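Nitrilotriacetate monooxygenase (Burkholderia pseudomallei, PDB 3SDO) probably acts as an FMN-dependent monooxygenase of the bacterial luciferase-like family, using molecular oxygen to oxidise an organic substrate. Local coordinates at residues A[62-67]-A[134-139]; A[283-288]-A[370-375]; A[305-310]-A[331-336]; A[8-13]-A[419-424]. One frame throughout, in Å; residues are numbered along the deposited sequence.

Interaction 1: residues A[62-67]-A[134-139]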
loop_
_atom_site.group_PDB
_atom_site.type_symbol
_atom_site.label_atom_id
_atom_site.label_comp_id
_atom_site.label_asym_id
_atom_site.label_seq_id
_atom_site.Cartn_x
_atom_site.Cartn_y
_atom_site.Cartn_z
ATOM N N SER A 62 1.746 -10.319 6.039
ATOM C CA SER A 62 1.157 -11.632 5.818
ATOM C C SER A 62 -0.107 -11.484 4.987
ATOM O O SER A 62 -0.683 -10.397 4.905
ATOM C CB SER A 62 0.827 -12.303 7.158
ATOM O OG SER A 62 -0.108 -11.520 7.906
ATOM N N ALA A 63 -0.539 -12.582 4.369
ATOM C CA ALA A 63 -1.758 -12.566 3.563
ATOM C C ALA A 63 -2.561 -13.852 3.746
ATOM O O ALA A 63 -3.118 -14.374 2.791
ATOM C CB ALA A 63 -1.422 -12.346 2.096
ATOM N N TYR A 64 -2.629 -14.326 4.984
ATOM C CA TYR A 64 -3.311 -15.580 5.323
ATOM C C TYR A 64 -3.702 -15.550 6.783
ATOM O O TYR A 64 -2.899 -15.164 7.639
ATOM C CB TYR A 64 -2.434 -16.803 5.036
ATOM C CG TYR A 64 -3.169 -18.112 5.207
ATOM C CD1 TYR A 64 -4.225 -18.448 4.359
ATOM C CD2 TYR A 64 -2.826 -19.011 6.218
ATOM C CE1 TYR A 64 -4.911 -19.638 4.506
ATOM C CE2 TYR A 64 -3.524 -20.216 6.373
ATOM C CZ TYR A 64 -4.565 -20.513 5.507
ATOM O OH TYR A 64 -5.288 -21.686 5.639
ATOM N N VAL A 65 -4.938 -15.959 7.047
ATOM C CA VAL A 65 -5.531 -15.927 8.379
ATOM C C VAL A 65 -6.245 -17.217 8.643
ATOM O O VAL A 65 -6.872 -17.767 7.728
ATOM C CB VAL A 65 -6.613 -14.814 8.491
ATOM C CG1 VAL A 65 -7.415 -14.926 9.807
ATOM C CG2 VAL A 65 -5.993 -13.502 8.387
ATOM N N THR A 66 -6.129 -17.702 9.882
ATOM C CA THR A 66 -7.014 -18.747 10.418
ATOM C C THR A 66 -7.474 -18.312 11.808
ATOM O O THR A 66 -6.892 -17.408 12.399
ATOM C CB THR A 66 -6.315 -20.129 10.569
ATOM O OG1 THR A 66 -5.543 -20.140 11.779
ATOM C CG2 THR A 66 -5.422 -20.451 9.383
ATOM N N PRO A 67 -8.512 -18.966 12.356
ATOM C CA PRO A 67 -8.931 -18.578 13.718
ATOM C C PRO A 67 -7.847 -18.807 14.803
ATOM O O PRO A 67 -8.021 -18.350 15.912
ATOM C CB PRO A 67 -10.184 -19.443 13.983
ATOM C CG PRO A 67 -10.649 -19.914 12.589
ATOM C CD PRO A 67 -9.405 -19.976 11.743
ATOM N N GLU A 134 2.418 -20.981 5.141
ATOM C CA GLU A 134 1.738 -22.110 4.523
ATOM C C GLU A 134 0.235 -21.839 4.505
ATOM O O GLU A 134 -0.339 -21.492 5.543
ATOM C CB GLU A 134 2.032 -23.436 5.262
ATOM C CG GLU A 134 1.887 -24.670 4.354
ATOM C CD GLU A 134 1.654 -25.977 5.092
ATOM O OE1 GLU A 134 1.612 -25.992 6.348
ATOM O OE2 GLU A 134 1.517 -27.016 4.393
ATOM N N GLY A 135 -0.382 -21.983 3.329
ATOM C CA GLY A 135 -1.806 -21.689 3.139
ATOM C C GLY A 135 -2.106 -20.408 2.359
ATOM O O GLY A 135 -3.201 -20.249 1.823
ATOM N N THR A 136 -1.148 -19.479 2.304
ATOM C CA THR A 136 -1.328 -18.210 1.601
ATOM C C THR A 136 -1.862 -18.377 0.189
ATOM O O THR A 136 -2.724 -17.625 -0.234
ATOM C CB THR A 136 -0.011 -17.400 1.550
ATOM O OG1 THR A 136 0.503 -17.263 2.882
ATOM C CG2 THR A 136 -0.238 -15.971 0.934
ATOM N N GLY A 137 -1.341 -19.370 -0.527
ATOM C CA GLY A 137 -1.752 -19.670 -1.894
ATOM C C GLY A 137 -3.242 -19.899 -2.067
ATOM O O GLY A 137 -3.783 -19.667 -3.138
ATOM N N LYS A 138 -3.905 -20.319 -0.991
ATOM C CA LYS A 138 -5.353 -20.484 -0.970
ATOM C C LYS A 138 -6.128 -19.170 -1.178
ATOM O O LYS A 138 -7.313 -19.208 -1.524
ATOM C CB LYS A 138 -5.806 -21.161 0.350
ATOM C CG LYS A 138 -5.425 -22.622 0.451
ATOM C CD LYS A 138 -5.563 -23.159 1.879
ATOM C CE LYS A 138 -5.597 -24.676 1.880
ATOM N NZ LYS A 138 -5.075 -25.256 3.139
ATOM N N ASN A 139 -5.472 -18.029 -0.949
ATOM C CA ASN A 139 -6.083 -16.724 -1.218
ATOM C C ASN A 139 -5.820 -16.183 -2.618
ATOM O O ASN A 139 -6.247 -15.071 -2.935
ATOM C CB ASN A 139 -5.662 -15.708 -0.146
ATOM C CG ASN A 139 -6.309 -15.998 1.174
ATOM O OD1 ASN A 139 -7.398 -16.561 1.201
ATOM N ND2 ASN A 139 -5.658 -15.625 2.277
HETATM O O HOH W 1 0.982 -14.805 3.980
HETATM O O HOH W 2 -6.790 -16.254 4.868
#
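Y64 lays one face of its phenol ring on the backbone of G135 and T136, while N139 ND2 lies at the ring edge, close to its plane. G135 CA sits 3.9 Å from the centroid of the Y64 ring and only 11° off the normal, a CH-pi contact. T136 N covers the same face nearer the rim. Having no side chain, G135 can bring its backbone flat against the ring. The CB of Y64 points toward 134-139 and CG is anti to the backbone N (chi1 -173°); at the ring, CE1 is 3.2 Å from G135 O. Further out, the K138 chain crosses the phenol obliquely.

Beside the ring edge, N139 ND2 donates to A63 O at 2.9 Å, with the carbonyl oxygen lying in the amide plane. The amide gives a second N-H to a water that also takes V65 N. Another water links A63 N (2.7 Å) to T136 OG1, whose other partner is I133 O. T136 CG2 rests 4.0 Å from A63 CB, adding a small apolar touch beside the polar bonds.

N139 OD1 bonds to G202 N of the second subunit, and Y64 OH makes a weak bond to E201 of that subunit, so the dimer interface borders the contact. D61 and H147, predicted FMN ligands, lie close by. The two segments belong to loops that follow barrel strands 56-59 and 124-129; the first leads into helix 71-74, the second toward helix 150-165.

Interaction 2: residues A[283-288]-A[370-375]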
loop_
_atom_site.group_PDB
_atom_site.type_symbol
_atom_site.label_atom_id
_atom_site.label_comp_id
_atom_site.label_asym_id
_atom_site.label_seq_id
_atom_site.Cartn_x
_atom_site.Cartn_y
_atom_site.Cartn_z
ATOM N N GLU A 283 15.747 -4.259 37.345
ATOM C CA GLU A 283 14.721 -3.497 36.641
ATOM C C GLU A 283 14.481 -4.060 35.228
ATOM O O GLU A 283 13.325 -4.207 34.796
ATOM C CB GLU A 283 15.183 -2.040 36.559
ATOM C CG GLU A 283 14.164 -0.999 36.169
ATOM C CD GLU A 283 14.779 0.415 36.157
ATOM O OE1 GLU A 283 15.428 0.799 37.170
ATOM O OE2 GLU A 283 14.633 1.129 35.133
ATOM N N ALA A 284 15.578 -4.357 34.520
ATOM C CA ALA A 284 15.521 -5.076 33.251
ATOM C C ALA A 284 14.779 -6.405 33.385
ATOM O O ALA A 284 13.914 -6.740 32.551
ATOM C CB ALA A 284 16.927 -5.324 32.709
ATOM N N ASP A 285 15.147 -7.160 34.415
ATOM C CA ASP A 285 14.561 -8.472 34.678
ATOM C C ASP A 285 13.050 -8.361 34.997
ATOM O O ASP A 285 12.269 -9.225 34.633
ATOM C CB ASP A 285 15.294 -9.170 35.842
ATOM C CG ASP A 285 16.669 -9.765 35.443
ATOM O OD1 ASP A 285 17.027 -9.880 34.241
ATOM O OD2 ASP A 285 17.413 -10.142 36.366
ATOM N N ASP A 286 12.657 -7.291 35.684
ATOM C CA ASP A 286 11.254 -7.057 36.029
ATOM C C ASP A 286 10.470 -6.803 34.745
ATOM O O ASP A 286 9.353 -7.304 34.589
ATOM C CB ASP A 286 11.091 -5.861 36.976
ATOM C CG ASP A 286 11.571 -6.139 38.405
ATOM O OD1 ASP A 286 11.725 -7.314 38.827
ATOM O OD2 ASP A 286 11.786 -5.137 39.132
ATOM N N LYS A 287 11.064 -6.040 33.824
ATOM C CA LYS A 287 10.410 -5.739 32.553
ATOM C C LYS A 287 10.279 -7.005 31.725
ATOM O O LYS A 287 9.277 -7.228 31.058
ATOM C CB LYS A 287 11.193 -4.696 31.743
ATOM C CG LYS A 287 11.084 -3.278 32.286
ATOM C CD LYS A 287 11.734 -2.276 31.333
ATOM C CE LYS A 287 11.951 -0.968 32.066
ATOM N NZ LYS A 287 12.701 0.004 31.271
ATOM N N TYR A 288 11.315 -7.824 31.761
ATOM C CA TYR A 288 11.292 -9.088 31.062
ATOM C C TYR A 288 10.184 -10.002 31.622
ATOM O O TYR A 288 9.459 -10.654 30.877
ATOM C CB TYR A 288 12.653 -9.732 31.181
ATOM C CG TYR A 288 12.724 -11.126 30.637
ATOM C CD1 TYR A 288 12.593 -11.373 29.280
ATOM C CD2 TYR A 288 12.934 -12.190 31.479
ATOM C CE1 TYR A 288 12.659 -12.671 28.774
ATOM C CE2 TYR A 288 13.004 -13.482 30.989
ATOM C CZ TYR A 288 12.872 -13.714 29.635
ATOM O OH TYR A 288 12.951 -15.011 29.167
ATOM N N ALA A 370 21.680 -11.941 26.954
ATOM C CA ALA A 370 22.759 -10.972 26.655
ATOM C C ALA A 370 22.204 -9.601 26.237
ATOM O O ALA A 370 22.881 -8.593 26.446
ATOM C CB ALA A 370 23.739 -11.521 25.586
ATOM N N PHE A 371 20.981 -9.563 25.684
ATOM C CA PHE A 371 20.332 -8.289 25.335
ATOM C C PHE A 371 19.277 -7.834 26.379
ATOM O O PHE A 371 18.423 -6.996 26.075
ATOM C CB PHE A 371 19.703 -8.351 23.936
ATOM C CG PHE A 371 20.696 -8.479 22.829
ATOM C CD1 PHE A 371 21.453 -7.395 22.434
ATOM C CD2 PHE A 371 20.874 -9.677 22.171
ATOM C CE1 PHE A 371 22.394 -7.511 21.412
ATOM C CE2 PHE A 371 21.814 -9.790 21.150
ATOM C CZ PHE A 371 22.559 -8.687 20.768
ATOM N N ILE A 372 19.369 -8.372 27.599
ATOM C CA ILE A 372 18.519 -7.967 28.721
ATOM C C ILE A 372 19.404 -7.495 29.878
ATOM O O ILE A 372 20.160 -8.282 30.467
ATOM C CB ILE A 372 17.603 -9.145 29.188
ATOM C CG1 ILE A 372 16.711 -9.622 28.029
ATOM C CG2 ILE A 372 16.721 -8.744 30.344
ATOM C CD1 ILE A 372 15.987 -10.980 28.335
ATOM N N GLY A 373 19.333 -6.206 30.196
ATOM C CA GLY A 373 20.173 -5.644 31.272
ATOM C C GLY A 373 20.269 -4.135 31.191
ATOM O O GLY A 373 19.364 -3.483 30.683
ATOM N N THR A 374 21.371 -3.580 31.680
ATOM C CA THR A 374 21.549 -2.137 31.704
ATOM C C THR A 374 21.880 -1.588 30.325
ATOM O O THR A 374 22.400 -2.324 29.457
ATOM C CB THR A 374 22.680 -1.732 32.625
ATOM O OG1 THR A 374 23.892 -2.284 32.098
ATOM C CG2 THR A 374 22.406 -2.237 34.083
ATOM N N PRO A 375 21.615 -0.290 30.113
ATOM C CA PRO A 375 22.004 0.310 28.835
ATOM C C PRO A 375 23.461 0.051 28.430
ATOM O O PRO A 375 23.716 -0.287 27.281
ATOM C CB PRO A 375 21.736 1.802 29.048
ATOM C CG PRO A 375 20.596 1.842 30.063
ATOM C CD PRO A 375 20.783 0.615 30.932
#
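In the helix-on-strand layer outside the TIM barrel, A284 and Y288 of helix 281-292 pack on I372 and G373 of the short strand 372-373. I372 is central. Its CD1 lies over one face of the Y288 ring, 3.9 Å from the centroid and displaced toward the rim, with CD1 of Y288 the nearest ring atom at 3.5 Å. The two side chains cross at about a right angle, and the terminal methyl is what meets the ring. CG of Y288 is anti to its backbone N (chi1 173°).

The other branch, I372 CG2, turns to the helix backbone and to A284, whose CB is 4.2 Å away. A284 CB also presses on the strand itself, 3.6 Å from G373 CA; the small alanine lets helix and strand come close, and G373 adopts backbone angles that suit glycine. D285 OD1 skirts I372 CG2 at 4.1 Å, but its polar partner is Q281 NE2. That same amide nitrogen also donates to I372 O, giving this apolar contact a polar border.

G373 bonds through its backbone to I276 and G278, parallel to strand 268-277, and T374 then caps helix 375-387 through OG1 to A377 N. Strands 268-277 and 372-373 are parallel neighbours joined by a beta-alpha-beta crossover whose connection is enlarged by a long, partly helical insertion after helix 281-292, within the TIM-barrel fold of luciferase-like monooxygenases.

Interaction 3: residues A[305-310]-A[331-336]; sequences SHFFQQ and DGFQST
F307 of segment 305-310 and F333, at the N-cap position of helix 334-346, stand with their CA atoms 6.0 Å apart, and Q309 faces D331 across the same junction. H306, F307 and F333 form an aromatic cluster. F307 meets F333 edge-to-face: the planes stand at 86°, and F307 CD1 points at F333 CG from 3.7 Å, so the edge of F307 is turned to the face of F333. T336 CG2 sits over the centre of the F307 ring, 4.0 Å from its centroid, while H306 CD2 covers the opposite face toward the rim; F307 is thus held between a methyl and an imidazole. The H306 ring also reaches F333, NE2 to CZ at 3.5 Å, with the planes oblique to each other. CG of H306 is anti to the backbone N (chi1 171°), which carries that atom toward F333.

Behind this cluster, F307 packs on V358 and R362 of helix 351-363. Toward the exposed side the contact turns polar: Q309 NE2 gives D331 OD1 a weak hydrogen bond of 3.3 Å, with the amide and carboxylate planes well turned from each other. One water bridges the two segments, gripped by four bonds: it accepts from Q309 N and D331 N, and donates to D331 OD2 and, at 2.7 Å, to H306 O.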
loop_
_atom_site.group_PDB
_atom_site.type_symbol
_atom_site.label_atom_id
_atom_site.label_comp_id
_atom_site.label_asym_id
_atom_site.label_seq_id
_atom_site.Cartn_x
_atom_site.Cartn_y
_atom_site.Cartn_z
ATOM N N SER A 305 0.788 -28.478 25.525
ATOM C CA SER A 305 -0.141 -29.562 25.158
ATOM C C SER A 305 0.084 -30.012 23.700
ATOM O O SER A 305 0.012 -31.198 23.391
ATOM C CB SER A 305 -1.590 -29.061 25.371
ATOM O OG SER A 305 -2.564 -30.078 25.192
ATOM N N HIS A 306 0.379 -29.054 22.830
ATOM C CA HIS A 306 0.683 -29.287 21.412
ATOM C C HIS A 306 1.776 -30.355 21.181
ATOM O O HIS A 306 1.707 -31.158 20.239
ATOM C CB HIS A 306 1.080 -27.919 20.781
ATOM C CG HIS A 306 1.634 -27.994 19.395
ATOM N ND1 HIS A 306 0.876 -28.368 18.305
ATOM C CD2 HIS A 306 2.867 -27.703 18.913
ATOM C CE1 HIS A 306 1.625 -28.330 17.215
ATOM N NE2 HIS A 306 2.839 -27.926 17.556
ATOM N N PHE A 307 2.786 -30.359 22.038
ATOM C CA PHE A 307 3.914 -31.250 21.859
ATOM C C PHE A 307 3.678 -32.633 22.441
ATOM O O PHE A 307 4.424 -33.556 22.133
ATOM C CB PHE A 307 5.169 -30.611 22.444
ATOM C CG PHE A 307 5.595 -29.345 21.719
ATOM C CD1 PHE A 307 5.920 -29.379 20.376
ATOM C CD2 PHE A 307 5.656 -28.131 22.382
ATOM C CE1 PHE A 307 6.305 -28.219 19.700
ATOM C CE2 PHE A 307 6.034 -26.959 21.709
ATOM C CZ PHE A 307 6.364 -27.009 20.368
ATOM N N PHE A 308 2.654 -32.776 23.277
ATOM C CA PHE A 308 2.381 -34.034 23.962
ATOM C C PHE A 308 1.006 -34.614 23.604
ATOM O O PHE A 308 0.273 -35.084 24.476
ATOM C CB PHE A 308 2.485 -33.822 25.477
ATOM C CG PHE A 308 3.881 -33.593 25.965
ATOM C CD1 PHE A 308 4.685 -34.666 26.317
ATOM C CD2 PHE A 308 4.384 -32.313 26.094
ATOM C CE1 PHE A 308 5.972 -34.469 26.786
ATOM C CE2 PHE A 308 5.655 -32.092 26.572
ATOM C CZ PHE A 308 6.456 -33.175 26.923
ATOM N N GLN A 309 0.664 -34.591 22.320
ATOM C CA GLN A 309 -0.583 -35.173 21.823
ATOM C C GLN A 309 -1.824 -34.663 22.584
ATOM O O GLN A 309 -2.722 -35.440 22.930
ATOM C CB GLN A 309 -0.505 -36.710 21.861
ATOM C CG GLN A 309 0.667 -37.282 21.053
ATOM C CD GLN A 309 0.644 -38.798 20.923
ATOM O OE1 GLN A 309 0.731 -39.526 21.913
ATOM N NE2 GLN A 309 0.604 -39.281 19.681
ATOM N N GLN A 310 -1.858 -33.350 22.814
ATOM C CA GLN A 310 -2.963 -32.658 23.495
ATOM C C GLN A 310 -3.223 -33.093 24.932
ATOM O O GLN A 310 -4.347 -33.014 25.424
ATOM C CB GLN A 310 -4.259 -32.730 22.696
ATOM C CG GLN A 310 -4.137 -32.014 21.346
ATOM C CD GLN A 310 -4.172 -32.968 20.194
ATOM O OE1 GLN A 310 -3.184 -33.660 19.909
ATOM N NE2 GLN A 310 -5.316 -33.020 19.510
ATOM N N ASP A 331 3.258 -36.024 18.493
ATOM C CA ASP A 331 2.910 -36.058 17.073
ATOM C C ASP A 331 4.102 -35.598 16.219
ATOM O O ASP A 331 4.055 -34.538 15.589
ATOM C CB ASP A 331 1.678 -35.175 16.802
ATOM C CG ASP A 331 0.420 -35.675 17.521
ATOM O OD1 ASP A 331 0.124 -36.882 17.418
ATOM O OD2 ASP A 331 -0.271 -34.873 18.185
ATOM N N GLY A 332 5.172 -36.394 16.203
ATOM C CA GLY A 332 6.374 -36.068 15.428
ATOM C C GLY A 332 7.287 -35.014 16.043
ATOM O O GLY A 332 8.258 -34.593 15.413
ATOM N N PHE A 333 6.990 -34.577 17.268
ATOM C CA PHE A 333 7.840 -33.609 17.950
ATOM C C PHE A 333 8.652 -34.269 19.065
ATOM O O PHE A 333 9.006 -33.611 20.033
ATOM C CB PHE A 333 7.010 -32.463 18.540
ATOM C CG PHE A 333 6.083 -31.804 17.555
ATOM C CD1 PHE A 333 6.582 -30.961 16.573
ATOM C CD2 PHE A 333 4.710 -31.996 17.641
ATOM C CE1 PHE A 333 5.731 -30.339 15.660
ATOM C CE2 PHE A 333 3.844 -31.375 16.733
ATOM C CZ PHE A 333 4.365 -30.548 15.741
ATOM N N GLN A 334 8.961 -35.555 18.927
ATOM C CA GLN A 334 9.645 -36.285 20.002
ATOM C C GLN A 334 10.968 -35.653 20.423
ATOM O O GLN A 334 11.318 -35.715 21.600
ATOM C CB GLN A 334 9.877 -37.750 19.653
ATOM C CG GLN A 334 8.611 -38.589 19.593
ATOM C CD GLN A 334 7.909 -38.501 18.255
ATOM O OE1 GLN A 334 8.345 -37.774 17.344
ATOM N NE2 GLN A 334 6.823 -39.249 18.117
ATOM N N SER A 335 11.693 -35.046 19.481
ATOM C CA SER A 335 12.952 -34.382 19.815
ATOM C C SER A 335 12.711 -33.146 20.690
ATOM O O SER A 335 13.521 -32.817 21.572
ATOM C CB SER A 335 13.738 -33.991 18.547
ATOM O OG SER A 335 13.451 -32.661 18.131
ATOM N N THR A 336 11.607 -32.447 20.432
ATOM C CA THR A 336 11.241 -31.293 21.250
ATOM C C THR A 336 10.781 -31.752 22.632
ATOM O O THR A 336 11.134 -31.135 23.642
ATOM C CB THR A 336 10.141 -30.437 20.585
ATOM O OG1 THR A 336 10.611 -29.971 19.328
ATOM C CG2 THR A 336 9.808 -29.236 21.442
HETATM O O HOH W 3 1.896 -33.779 19.882
#

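Interaction 4: residues A[8-13]-A[419-424]; sequences KHIHFG and RGYFDP
H9, I10 and F12 pack tightly against Y421 and F422, whereas K8, G420 and D423 make the looser, more exposed margin. In the tight part, I10 N donates to Y421 O at 2.9 Å, approaching from above the carbonyl plane (53° out of it), and I10 CD1 lies 3.8 Å from Y421 CD1. F422, its CG anti to the backbone N (chi1 -175°), runs beside H9 in the same direction. Their rings are nearly parallel but slid apart, touching where H9 CE1 meets F422 CD1 at 3.5 Å. F12 meets the same phenyl obliquely, CD2 to F422 CE1 at 3.7 Å. I10 O is buried here with no polar partner; it faces the ring edge of F422, in plane, 3.4 Å from CD1.

H9 reaches to the margin, where ND1 accepts from D423 N at 2.9 Å. The bond is straight (168°) and close to the imidazole plane, which suggests that any proton of a neutral ring sits on NE2. At the K8 end of the contact, K8 N lies over one face of the Y421 ring toward its rim, and K8 O takes a CA-H contact from Y421 at 3.2 Å, while the CB of K8 points away from 419-424. Y421 OH is bonded to D387 of helix 375-387.

G420 ends helix 401-418 in a Schellman motif, and the chain then folds against the lead-in to strand 11-15. That lead-in thus meets the turn after the last barrel helix, near the pairing of strands 11-15 and 393-396 that closes the TIM barrel.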
loop_
_atom_site.group_PDB
_atom_site.type_symbol
_atom_site.label_atom_id
_atom_site.label_comp_id
_atom_site.label_asym_id
_atom_site.label_seq_id
_atom_site.Cartn_x
_atom_site.Cartn_y
_atom_site.Cartn_z
ATOM N N LYS A 8 32.501 2.454 14.988
ATOM C CA LYS A 8 31.792 2.920 13.827
ATOM C C LYS A 8 30.288 2.996 14.066
ATOM O O LYS A 8 29.740 2.268 14.894
ATOM C CB LYS A 8 32.069 2.039 12.617
ATOM C CG LYS A 8 31.517 0.648 12.696
ATOM C CD LYS A 8 31.964 -0.127 11.457
ATOM C CE LYS A 8 31.348 -1.509 11.374
ATOM N NZ LYS A 8 32.103 -2.349 10.384
ATOM N N HIS A 9 29.635 3.856 13.296
ATOM C CA HIS A 9 28.188 3.949 13.302
ATOM C C HIS A 9 27.489 2.593 13.063
ATOM O O HIS A 9 27.754 1.893 12.076
ATOM C CB HIS A 9 27.727 4.979 12.274
ATOM C CG HIS A 9 26.246 5.068 12.140
ATOM N ND1 HIS A 9 25.451 5.776 13.019
ATOM C CD2 HIS A 9 25.406 4.524 11.227
ATOM C CE1 HIS A 9 24.189 5.665 12.649
ATOM N NE2 HIS A 9 24.134 4.909 11.564
ATOM N N ILE A 10 26.597 2.246 13.977
ATOM C CA ILE A 10 25.759 1.064 13.852
ATOM C C ILE A 10 24.411 1.484 13.279
ATOM O O ILE A 10 23.723 2.333 13.857
ATOM C CB ILE A 10 25.593 0.366 15.211
ATOM C CG1 ILE A 10 26.972 -0.077 15.720
ATOM C CG2 ILE A 10 24.580 -0.812 15.108
ATOM C CD1 ILE A 10 26.963 -0.647 17.137
ATOM N N HIS A 11 24.057 0.948 12.104
ATOM C CA HIS A 11 22.763 1.264 11.493
ATOM C C HIS A 11 21.629 0.558 12.249
ATOM O O HIS A 11 21.791 -0.572 12.700
ATOM C CB HIS A 11 22.721 0.811 10.018
ATOM C CG HIS A 11 23.807 1.387 9.157
ATOM N ND1 HIS A 11 23.716 2.642 8.586
ATOM C CD2 HIS A 11 24.993 0.870 8.746
ATOM C CE1 HIS A 11 24.816 2.879 7.884
ATOM N NE2 HIS A 11 25.602 1.817 7.956
ATOM N N PHE A 12 20.468 1.198 12.340
ATOM C CA PHE A 12 19.278 0.558 12.903
ATOM C C PHE A 12 18.073 0.715 12.025
ATOM O O PHE A 12 17.844 1.776 11.419
ATOM C CB PHE A 12 18.940 1.154 14.260
ATOM C CG PHE A 12 19.927 0.784 15.329
ATOM C CD1 PHE A 12 19.762 -0.359 16.059
ATOM C CD2 PHE A 12 21.029 1.578 15.567
ATOM C CE1 PHE A 12 20.686 -0.721 17.041
ATOM C CE2 PHE A 12 21.933 1.253 16.535
ATOM C CZ PHE A 12 21.767 0.080 17.277
ATOM N N GLY A 13 17.272 -0.338 12.006
ATOM C CA GLY A 13 15.909 -0.285 11.489
ATOM C C GLY A 13 14.967 -0.671 12.610
ATOM O O GLY A 13 15.377 -1.331 13.559
ATOM N N ARG A 419 29.993 6.227 22.963
ATOM C CA ARG A 419 31.095 5.307 22.698
ATOM C C ARG A 419 31.557 5.285 21.236
ATOM O O ARG A 419 32.452 4.497 20.886
ATOM C CB ARG A 419 30.712 3.890 23.165
ATOM C CG ARG A 419 30.361 3.871 24.644
ATOM C CD ARG A 419 29.616 2.606 25.108
ATOM N NE ARG A 419 30.463 1.427 25.091
ATOM C CZ ARG A 419 30.135 0.253 25.629
ATOM N NH1 ARG A 419 28.981 0.084 26.306
ATOM N NH2 ARG A 419 30.987 -0.756 25.522
ATOM N N GLY A 420 30.986 6.155 20.396
ATOM C CA GLY A 420 31.417 6.263 18.982
ATOM C C GLY A 420 30.835 5.232 18.046
ATOM O O GLY A 420 31.349 4.999 16.929
ATOM N N TYR A 421 29.732 4.620 18.481
ATOM C CA TYR A 421 29.078 3.579 17.717
ATOM C C TYR A 421 27.658 3.947 17.215
ATOM O O TYR A 421 26.915 3.069 16.786
ATOM C CB TYR A 421 29.042 2.292 18.547
ATOM C CG TYR A 421 30.329 1.485 18.548
ATOM C CD1 TYR A 421 30.551 0.515 17.593
ATOM C CD2 TYR A 421 31.289 1.655 19.530
ATOM C CE1 TYR A 421 31.722 -0.249 17.597
ATOM C CE2 TYR A 421 32.458 0.887 19.548
ATOM C CZ TYR A 421 32.657 -0.065 18.569
ATOM O OH TYR A 421 33.790 -0.838 18.558
ATOM N N PHE A 422 27.290 5.228 17.267
ATOM C CA PHE A 422 26.017 5.699 16.700
ATOM C C PHE A 422 25.980 7.207 16.534
ATOM O O PHE A 422 26.080 7.967 17.512
ATOM C CB PHE A 422 24.826 5.262 17.557
ATOM C CG PHE A 422 23.471 5.620 16.954
ATOM C CD1 PHE A 422 22.983 4.925 15.861
ATOM C CD2 PHE A 422 22.693 6.631 17.491
ATOM C CE1 PHE A 422 21.741 5.245 15.296
ATOM C CE2 PHE A 422 21.459 6.968 16.925
ATOM C CZ PHE A 422 20.983 6.262 15.827
ATOM N N ASP A 423 25.811 7.623 15.286
ATOM C CA ASP A 423 25.637 9.028 14.908
ATOM C C ASP A 423 24.143 9.269 14.640
ATOM O O ASP A 423 23.607 8.799 13.643
ATOM C CB ASP A 423 26.497 9.263 13.647
ATOM C CG ASP A 423 26.399 10.670 13.084
ATOM O OD1 ASP A 423 25.697 11.508 13.656
ATOM O OD2 ASP A 423 27.042 10.911 12.034
ATOM N N PRO A 424 23.449 9.975 15.544
ATOM C CA PRO A 424 22.004 10.182 15.403
ATOM C C PRO A 424 21.579 11.228 14.351
ATOM O O PRO A 424 20.379 11.315 14.007
ATOM C CB PRO A 424 21.587 10.646 16.810
ATOM C CG PRO A 424 22.789 11.300 17.362
ATOM C CD PRO A 424 23.980 10.612 16.768
#

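Overall arrangement
Starting at the N terminus, residues 8-13 lead into the first barrel strand and wait for 419-424: interaction 4 closes a loop of some 400 residues that encloses the other three. Inside it, interaction 1 comes first, joining the loops after strands 56-59 and 124-129, and closes before the next opens. Interaction 2 then spans from helix 281-292 to strand 372-373, with interaction 3 nested in it, tying together two helices of the intervening excursion. None of the loops cross. Interactions 2 and 4 reach the same sheet, their nearest atoms about 5 Å apart, while interactions 1 and 3 each lie across the chain's centre from interaction 4.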